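Local coordinates for Old Yellow Enzyme (Pichia, PDB 6AGZ), which probably catalyses the asymmetric reduction of the carbon-carbon double bond of enone compounds, using a bound flavin mononucleotide, at residues Thr12-Lys16 / Lys26-Val30; Pro73-Leu77 / Leu123-Pro129; Ile373-Asp377 / Ile396-Pro401. One frame throughout, in Å; residues are numbered along the deposited sequence.

The three contacts follow one another along the chain and illustrate how a flavin-bearing TIM barrel is finished by its loops. Contact 1 ties the N-terminal loop to the start of the first barrel strand; the side chain of Leu29 lies about 8 Å from the flavin mononucleotide. Contact 2, on the opposite side of the chain's centre, joins the loop after the second strand to the end of helix 120-125, its centre about 40 Å from that of contact 1. Contact 3 joins two parts of the chain beyond the last barrel strand, its nearest atoms about 10 Å from contact 2. Gly76 and Ser375 stand about 12 and 14 Å from the flavin, so contacts 2 and 3 lie farther out.

Contact 1 (Thr12-Lys16 / Lys26-Val30); sequences TNLFK and KNRLV
The carbonyl oxygen of Leu14 accepts the backbone N-H of Arg28 at 2.8 Å (N to O), an almost straight bond of 173° in which the donor stands above the carbonyl plane. It fastens the N-terminal loop to the residues leading into strand 29-31, the first strand of the TIM barrel. Two residues further along the loop, Lys16 O takes the NE of Arg28 at 2.9 Å. This second bond is less straight, and the oxygen is tilted from the guanidinium plane. With CG, CD and NE extended in line, the arginine runs alongside two backbone oxygens, its CD 3.2 Å from Asn13 O. Asn13 CG lies over one face of the guanidinium, the amide turned well away from parallel to it; ND2 is engaged by Val332 O. Lys16 runs alongside, bringing NZ to 3.2 Å from Arg28 NH2; Asp336 OD1 makes salt bridges with both and would be expected to offset their like charges. A leucine in place of Arg28 would probably leave Lys16 O without its NE donor and Asp336 with one positive partner fewer. On the apolar side, Leu14 CD1 packs against Leu29 CB, while Phe15 CD1 approaches Asn27 CB obliquely. An Asx turn shapes the strand entry: Asn27 OD1 accepts Leu29 N at 3.1 Å, as ND2 of the same amide bonds to Asn60 OD1.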
loop_
_atom_site.group_PDB
_atom_site.type_symbol
_atom_site.label_atom_id
_atom_site.label_comp_id
_atom_site.label_asym_id
_atom_site.label_seq_id
_atom_site.Cartn_x
_atom_site.Cartn_y
_atom_site.Cartn_z
ATOM N N THR A 12 24.503 5.144 -17.997
ATOM C CA THR A 12 23.458 4.560 -17.171
ATOM C C THR A 12 22.375 3.914 -18.030
ATOM O O THR A 12 22.415 3.937 -19.263
ATOM C CB THR A 12 22.855 5.625 -16.255
ATOM O OG1 THR A 12 22.117 6.570 -17.043
ATOM C CG2 THR A 12 23.956 6.357 -15.504
ATOM N N ASN A 13 21.391 3.323 -17.343
ATOM C CA ASN A 13 20.222 2.763 -18.013
ATOM C C ASN A 13 19.406 3.825 -18.733
ATOM O O ASN A 13 18.583 3.480 -19.588
ATOM C CB ASN A 13 19.329 2.038 -17.005
ATOM C CG ASN A 13 19.789 0.622 -16.725
ATOM O OD1 ASN A 13 20.834 0.188 -17.207
ATOM N ND2 ASN A 13 19.005 -0.109 -15.939
ATOM N N LEU A 14 19.606 5.106 -18.403
ATOM C CA LEU A 14 18.832 6.168 -19.035
ATOM C C LEU A 14 19.004 6.169 -20.549
ATOM O O LEU A 14 18.093 6.580 -21.276
ATOM C CB LEU A 14 19.229 7.527 -18.458
ATOM C CG LEU A 14 18.353 8.701 -18.904
ATOM C CD1 LEU A 14 16.945 8.546 -18.349
ATOM C CD2 LEU A 14 18.955 10.035 -18.492
ATOM N N PHE A 15 20.152 5.708 -21.042
ATOM C CA PHE A 15 20.392 5.599 -22.476
ATOM C C PHE A 15 20.649 4.155 -22.886
ATOM O O PHE A 15 21.435 3.882 -23.794
ATOM C CB PHE A 15 21.539 6.509 -22.904
ATOM C CG PHE A 15 21.180 7.959 -22.869
ATOM C CD1 PHE A 15 20.471 8.531 -23.913
ATOM C CD2 PHE A 15 21.516 8.744 -21.781
ATOM C CE1 PHE A 15 20.123 9.865 -23.880
ATOM C CE2 PHE A 15 21.170 10.078 -21.742
ATOM C CZ PHE A 15 20.473 10.638 -22.793
ATOM N N LYS A 16 19.990 3.231 -22.215
ATOM C CA LYS A 16 19.940 1.828 -22.593
ATOM C C LYS A 16 18.597 1.541 -23.241
ATOM O O LYS A 16 17.556 1.899 -22.670
ATOM C CB LYS A 16 20.140 0.931 -21.372
ATOM C CG LYS A 16 20.174 -0.563 -21.672
ATOM C CD LYS A 16 20.408 -1.382 -20.409
ATOM C CE LYS A 16 20.397 -2.874 -20.707
ATOM N NZ LYS A 16 19.069 -3.494 -20.424
ATOM N N LYS A 26 14.927 3.839 -27.946
ATOM C CA LYS A 26 16.383 3.907 -27.943
ATOM C C LYS A 26 16.935 4.337 -26.590
ATOM O O LYS A 26 18.080 4.002 -26.267
ATOM C CB LYS A 26 16.856 4.868 -29.037
ATOM C CG LYS A 26 18.357 4.861 -29.291
ATOM C CD LYS A 26 18.720 5.795 -30.437
ATOM C CE LYS A 26 20.224 5.858 -30.648
ATOM N NZ LYS A 26 20.590 6.767 -31.770
ATOM N N ASN A 27 16.150 5.058 -25.790
ATOM C CA ASN A 27 16.558 5.452 -24.451
ATOM C C ASN A 27 15.351 5.363 -23.525
ATOM O O ASN A 27 14.249 4.987 -23.937
ATOM C CB ASN A 27 17.180 6.857 -24.444
ATOM C CG ASN A 27 16.224 7.938 -24.933
ATOM O OD1 ASN A 27 15.084 8.038 -24.478
ATOM N ND2 ASN A 27 16.695 8.759 -25.865
ATOM N N ARG A 28 15.566 5.718 -22.259
ATOM C CA ARG A 28 14.518 5.675 -21.246
ATOM C C ARG A 28 14.226 7.058 -20.677
ATOM O O ARG A 28 13.654 7.176 -19.589
ATOM C CB ARG A 28 14.900 4.688 -20.141
ATOM C CG ARG A 28 15.387 3.365 -20.714
ATOM C CD ARG A 28 15.645 2.301 -19.667
ATOM N NE ARG A 28 16.196 1.100 -20.290
ATOM C CZ ARG A 28 16.458 -0.032 -19.645
ATOM N NH1 ARG A 28 16.218 -0.127 -18.345
ATOM N NH2 ARG A 28 16.960 -1.069 -20.302
ATOM N N LEU A 29 14.610 8.107 -21.401
ATOM C CA LEU A 29 14.249 9.476 -21.062
ATOM C C LEU A 29 12.935 9.823 -21.748
ATOM O O LEU A 29 12.790 9.625 -22.959
ATOM C CB LEU A 29 15.352 10.445 -21.492
ATOM C CG LEU A 29 15.050 11.941 -21.407
ATOM C CD1 LEU A 29 14.946 12.396 -19.959
ATOM C CD2 LEU A 29 16.108 12.743 -22.152
ATOM N N VAL A 30 11.982 10.337 -20.977
ATOM C CA VAL A 30 10.629 10.583 -21.457
ATOM C C VAL A 30 10.294 12.056 -21.278
ATOM O O VAL A 30 10.638 12.662 -20.258
ATOM C CB VAL A 30 9.599 9.699 -20.722
ATOM C CG1 VAL A 30 8.190 9.969 -21.235
ATOM C CG2 VAL A 30 9.955 8.230 -20.874
#

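Contact 2 (Pro73-Leu77 / Leu123-Pro129); sequences PQFGL and LKEHGLP
The nearest CA atoms, those of Leu77 and Leu123, are 6.0 Å apart, so side chains bridge most of the interval between the loop after strand 63-70, the second strand of the TIM barrel, and the C-terminal end of helix 120-125. That helix ends in a Schellman motif: Leu128 N bonds to Leu123 O and Gly127 N to Lys124 O, with Gly127 at positive phi. The reversal turns Leu128 back toward the loop. Its CD1 meets Pro73 CB at 3.8 Å and also lies against the Pro73 carbonyl, while CD2 lies beside Gln74 OE1.

Leu123 sends its CD2 methyl over the peptide linking Gly76 to Leu77, which is cis, coming within 3.4 Å of Gly76 O and near Leu77 CG. The two leucines cross at a slant. Leu77 itself, its CG anti to the carbonyl carbon (chi1 -69°), places CD1 over one face of the His126 imidazole, 4.0 Å from the ring centroid, in a CH-pi contact offset toward the rim. The ring's ND1 is bonded to Leu122 O, which would limit turning of the ring.

The single hydrogen bond across the contact runs from Gln74 NE2 to Pro129 O at 3.1 Å and 161°. The acceptor lies in the glutamine's amide plane, although the donor stands above the carbonyl plane. A bend at chi2 (63°) folds the chain to make this approach, and OE1 of the same amide rests 3.2 Å from Pro129 CD. Leu77 N is buried here without a hydrogen-bond partner, so the interface pairs one directed amide bond with predominantly apolar packing and accepts the cost of one unsatisfied polar atom.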
loop_
_atom_site.group_PDB
_atom_site.type_symbol
_atom_site.label_atom_id
_atom_site.label_comp_id
_atom_site.label_asym_id
_atom_site.label_seq_id
_atom_site.Cartn_x
_atom_site.Cartn_y
_atom_site.Cartn_z
ATOM N N PRO A 73 -15.493 17.451 -26.555
ATOM C CA PRO A 73 -15.821 18.765 -25.972
ATOM C C PRO A 73 -16.222 18.704 -24.506
ATOM O O PRO A 73 -15.837 19.587 -23.729
ATOM C CB PRO A 73 -16.972 19.252 -26.860
ATOM C CG PRO A 73 -16.689 18.640 -28.181
ATOM C CD PRO A 73 -16.100 17.282 -27.889
ATOM N N GLN A 74 -16.978 17.680 -24.102
ATOM C CA GLN A 74 -17.365 17.550 -22.702
ATOM C C GLN A 74 -16.174 17.243 -21.801
ATOM O O GLN A 74 -16.244 17.497 -20.593
ATOM C CB GLN A 74 -18.438 16.465 -22.556
ATOM C CG GLN A 74 -19.062 16.366 -21.169
ATOM C CD GLN A 74 -19.807 17.626 -20.770
ATOM O OE1 GLN A 74 -20.862 17.937 -21.322
ATOM N NE2 GLN A 74 -19.260 18.357 -19.806
ATOM N N PHE A 75 -15.079 16.722 -22.360
ATOM C CA PHE A 75 -13.884 16.454 -21.568
ATOM C C PHE A 75 -13.153 17.724 -21.151
ATOM O O PHE A 75 -12.294 17.658 -20.265
ATOM C CB PHE A 75 -12.920 15.546 -22.340
ATOM C CG PHE A 75 -13.296 14.085 -22.317
ATOM C CD1 PHE A 75 -14.618 13.687 -22.210
ATOM C CD2 PHE A 75 -12.314 13.111 -22.400
ATOM C CE1 PHE A 75 -14.953 12.345 -22.191
ATOM C CE2 PHE A 75 -12.641 11.768 -22.379
ATOM C CZ PHE A 75 -13.962 11.384 -22.274
ATOM N N GLY A 76 -13.466 18.867 -21.756
ATOM C CA GLY A 76 -12.791 20.112 -21.437
ATOM C C GLY A 76 -13.544 20.970 -20.437
ATOM O O GLY A 76 -14.304 20.448 -19.620
ATOM N N LEU A 77 -13.339 22.285 -20.491
ATOM C CA LEU A 77 -12.462 22.910 -21.478
ATOM C C LEU A 77 -11.553 23.972 -20.864
ATOM O O LEU A 77 -11.898 24.603 -19.865
ATOM C CB LEU A 77 -13.287 23.556 -22.597
ATOM C CG LEU A 77 -14.070 22.692 -23.587
ATOM C CD1 LEU A 77 -15.082 23.545 -24.334
ATOM C CD2 LEU A 77 -13.123 22.014 -24.560
ATOM N N LEU A 123 -17.118 26.259 -21.004
ATOM C CA LEU A 123 -18.061 25.160 -21.194
ATOM C C LEU A 123 -19.458 25.683 -21.500
ATOM O O LEU A 123 -20.134 25.193 -22.414
ATOM C CB LEU A 123 -18.092 24.272 -19.948
ATOM C CG LEU A 123 -16.958 23.275 -19.713
ATOM C CD1 LEU A 123 -17.151 22.576 -18.376
ATOM C CD2 LEU A 123 -16.894 22.261 -20.843
ATOM N N LYS A 124 -19.909 26.679 -20.732
ATOM C CA LYS A 124 -21.221 27.272 -20.968
ATOM C C LYS A 124 -21.318 27.853 -22.373
ATOM O O LYS A 124 -22.300 27.624 -23.088
ATOM C CB LYS A 124 -21.500 28.350 -19.920
ATOM C CG LYS A 124 -22.764 29.152 -20.177
ATOM C CD LYS A 124 -23.869 28.760 -19.213
ATOM C CE LYS A 124 -25.070 29.682 -19.349
ATOM N NZ LYS A 124 -26.175 29.289 -18.433
ATOM N N GLU A 125 -20.298 28.609 -22.787
ATOM C CA GLU A 125 -20.289 29.186 -24.125
ATOM C C GLU A 125 -20.276 28.121 -25.211
ATOM O O GLU A 125 -20.705 28.395 -26.337
ATOM C CB GLU A 125 -19.089 30.118 -24.286
ATOM C CG GLU A 125 -19.134 31.331 -23.374
ATOM C CD GLU A 125 -17.860 32.146 -23.425
ATOM O OE1 GLU A 125 -16.907 31.724 -24.113
ATOM O OE2 GLU A 125 -17.813 33.211 -22.775
ATOM N N HIS A 126 -19.796 26.917 -24.905
ATOM C CA HIS A 126 -19.925 25.792 -25.819
ATOM C C HIS A 126 -21.149 24.932 -25.519
ATOM O O HIS A 126 -21.254 23.819 -26.046
ATOM C CB HIS A 126 -18.656 24.939 -25.792
ATOM C CG HIS A 126 -17.487 25.583 -26.470
ATOM N ND1 HIS A 126 -16.693 26.524 -25.852
ATOM C CD2 HIS A 126 -16.986 25.430 -27.719
ATOM C CE1 HIS A 126 -15.748 26.918 -26.688
ATOM N NE2 HIS A 126 -15.903 26.269 -27.828
ATOM N N GLY A 127 -22.069 25.424 -24.692
ATOM C CA GLY A 127 -23.310 24.716 -24.434
ATOM C C GLY A 127 -23.161 23.431 -23.653
ATOM O O GLY A 127 -23.960 22.507 -23.836
ATOM N N LEU A 128 -22.164 23.346 -22.777
ATOM C CA LEU A 128 -21.870 22.114 -22.068
ATOM C C LEU A 128 -22.006 22.306 -20.562
ATOM O O LEU A 128 -21.694 23.377 -20.035
ATOM C CB LEU A 128 -20.455 21.622 -22.393
ATOM C CG LEU A 128 -20.217 21.232 -23.853
ATOM C CD1 LEU A 128 -18.731 21.212 -24.167
ATOM C CD2 LEU A 128 -20.849 19.882 -24.151
ATOM N N PRO A 129 -22.471 21.286 -19.847
ATOM C CA PRO A 129 -22.574 21.378 -18.390
ATOM C C PRO A 129 -21.217 21.205 -17.717
ATOM O O PRO A 129 -20.202 20.904 -18.347
ATOM C CB PRO A 129 -23.521 20.229 -18.029
ATOM C CG PRO A 129 -23.335 19.241 -19.130
ATOM C CD PRO A 129 -23.085 20.052 -20.370
#

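Contact 3 (Ile373-Asp377 / Ile396-Pro401); sequences IFSND and IALKTP
With CG anti to the carbonyl carbon (chi1 -67°), the Asn376 amide is directed into the turn that follows the short helix 395-398, while Phe374, its CG anti to the backbone N (chi1 -155°), swings its ring to Pro401. These torsions join two parts of the C-terminal tail that follows the TIM barrel's last strand, neither of them a barrel element.

Asn376 ND2 donates to Ile396 O at 3.0 Å and 152°, with the acceptor near the amide plane. Lys399 N reaches the same oxygen from the opposite face of its carbonyl plane, giving Ile396 O two donors. The other end of the amide is held as well: OD1 is hydrogen-bonded to Ser48 OG of helix 47-57, which should discourage the group from flipping. Buried as it is, the amide has both polar atoms satisfied, ND2 by Ile396 O and OD1 by Ser48 OG.

Pro401 lies over one face of the Phe374 ring. Its CD sits above the centre, 4.2 Å from the centroid, a well-centred CH-pi contact, and CB touches CE1. The proline also touches Asp47 and Ser48 of helix 47-57. Thr400 CG2 meets the ring obliquely at CE2.

Ser375 forms an ST turn, its OG accepting Asp377 N, and Asp377 is fixed from outside by a salt bridge to Arg369. Beside this turn Asp377 CB and Ala397 CB approach to 4.2 Å. A water completes the junction: it accepts from Asn376 N at 2.8 Å and donates to Ala397 O at 3.0 Å and to Lys399 O at 2.6 Å.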
loop_
_atom_site.group_PDB
_atom_site.type_symbol
_atom_site.label_atom_id
_atom_site.label_comp_id
_atom_site.label_asym_id
_atom_site.label_seq_id
_atom_site.Cartn_x
_atom_site.Cartn_y
_atom_site.Cartn_z
ATOM N N ILE A 373 -0.628 31.872 -23.616
ATOM C CA ILE A 373 -1.594 31.317 -24.557
ATOM C C ILE A 373 -1.250 31.715 -25.984
ATOM O O ILE A 373 -1.106 32.903 -26.302
ATOM C CB ILE A 373 -3.013 31.770 -24.180
ATOM C CG1 ILE A 373 -3.467 31.072 -22.896
ATOM C CG2 ILE A 373 -3.982 31.500 -25.320
ATOM C CD1 ILE A 373 -4.762 31.610 -22.336
ATOM N N PHE A 374 -1.110 30.709 -26.854
ATOM C CA PHE A 374 -1.051 30.897 -28.305
ATOM C C PHE A 374 0.133 31.762 -28.730
ATOM O O PHE A 374 0.049 32.509 -29.708
ATOM C CB PHE A 374 -2.365 31.488 -28.827
ATOM C CG PHE A 374 -2.643 31.178 -30.271
ATOM C CD1 PHE A 374 -2.679 29.867 -30.717
ATOM C CD2 PHE A 374 -2.891 32.197 -31.177
ATOM C CE1 PHE A 374 -2.942 29.578 -32.044
ATOM C CE2 PHE A 374 -3.155 31.915 -32.504
ATOM C CZ PHE A 374 -3.181 30.603 -32.938
ATOM N N SER A 375 1.247 31.666 -28.009
ATOM C CA SER A 375 2.423 32.480 -28.281
ATOM C C SER A 375 3.658 31.599 -28.395
ATOM O O SER A 375 3.846 30.669 -27.605
ATOM C CB SER A 375 2.636 33.528 -27.181
ATOM O OG SER A 375 3.854 34.227 -27.372
ATOM N N ASN A 376 4.501 31.900 -29.386
ATOM C CA ASN A 376 5.785 31.225 -29.521
ATOM C C ASN A 376 6.816 31.712 -28.514
ATOM O O ASN A 376 7.849 31.055 -28.346
ATOM C CB ASN A 376 6.340 31.410 -30.936
ATOM C CG ASN A 376 5.516 30.697 -31.986
ATOM O OD1 ASN A 376 4.760 29.778 -31.675
ATOM N ND2 ASN A 376 5.663 31.113 -33.237
ATOM N N ASP A 377 6.568 32.844 -27.857
ATOM C CA ASP A 377 7.505 33.364 -26.871
ATOM C C ASP A 377 7.619 32.405 -25.694
ATOM O O ASP A 377 6.616 32.034 -25.078
ATOM C CB ASP A 377 7.055 34.745 -26.396
ATOM C CG ASP A 377 8.068 35.406 -25.484
ATOM O OD1 ASP A 377 9.258 35.035 -25.548
ATOM O OD2 ASP A 377 7.674 36.297 -24.704
ATOM N N ILE A 396 10.286 34.687 -34.529
ATOM C CA ILE A 396 9.459 33.550 -34.137
ATOM C C ILE A 396 8.570 33.914 -32.954
ATOM O O ILE A 396 7.399 33.524 -32.901
ATOM C CB ILE A 396 10.332 32.319 -33.827
ATOM C CG1 ILE A 396 11.802 32.716 -33.697
ATOM C CG2 ILE A 396 10.142 31.246 -34.889
ATOM C CD1 ILE A 396 12.233 32.936 -32.275
ATOM N N ALA A 397 9.106 34.677 -31.994
ATOM C CA ALA A 397 8.341 35.014 -30.795
ATOM C C ALA A 397 7.060 35.767 -31.128
ATOM O O ALA A 397 6.063 35.640 -30.407
ATOM C CB ALA A 397 9.202 35.835 -29.834
ATOM N N LEU A 398 7.060 36.546 -32.206
ATOM C CA LEU A 398 5.900 37.333 -32.598
ATOM C C LEU A 398 5.128 36.724 -33.761
ATOM O O LEU A 398 4.090 37.271 -34.148
ATOM C CB LEU A 398 6.330 38.761 -32.950
ATOM C CG LEU A 398 6.931 39.557 -31.790
ATOM C CD1 LEU A 398 7.481 40.890 -32.271
ATOM C CD2 LEU A 398 5.897 39.764 -30.693
ATOM N N LYS A 399 5.601 35.618 -34.326
ATOM C CA LYS A 399 4.854 34.949 -35.382
ATOM C C LYS A 399 3.618 34.275 -34.799
ATOM O O LYS A 399 3.676 33.638 -33.743
ATOM C CB LYS A 399 5.729 33.916 -36.092
ATOM C CG LYS A 399 5.307 33.635 -37.530
ATOM C CD LYS A 399 5.720 32.241 -37.982
ATOM C CE LYS A 399 7.210 32.002 -37.805
ATOM N NZ LYS A 399 8.008 32.598 -38.909
ATOM N N THR A 400 2.495 34.423 -35.488
ATOM C CA THR A 400 1.237 33.872 -34.999
ATOM C C THR A 400 1.131 32.402 -35.390
ATOM O O THR A 400 1.259 32.078 -36.576
ATOM C CB THR A 400 0.057 34.652 -35.563
ATOM O OG1 THR A 400 0.361 36.052 -35.549
ATOM C CG2 THR A 400 -1.188 34.408 -34.723
ATOM N N PRO A 401 0.919 31.491 -34.439
ATOM C CA PRO A 401 0.765 30.076 -34.795
ATOM C C PRO A 401 -0.421 29.857 -35.723
ATOM O O PRO A 401 -1.441 30.546 -35.642
ATOM C CB PRO A 401 0.550 29.391 -33.441
ATOM C CG PRO A 401 1.183 30.312 -32.449
ATOM C CD PRO A 401 0.939 31.696 -32.981
HETATM O O HOH W 1 3.781 33.917 -31.180
#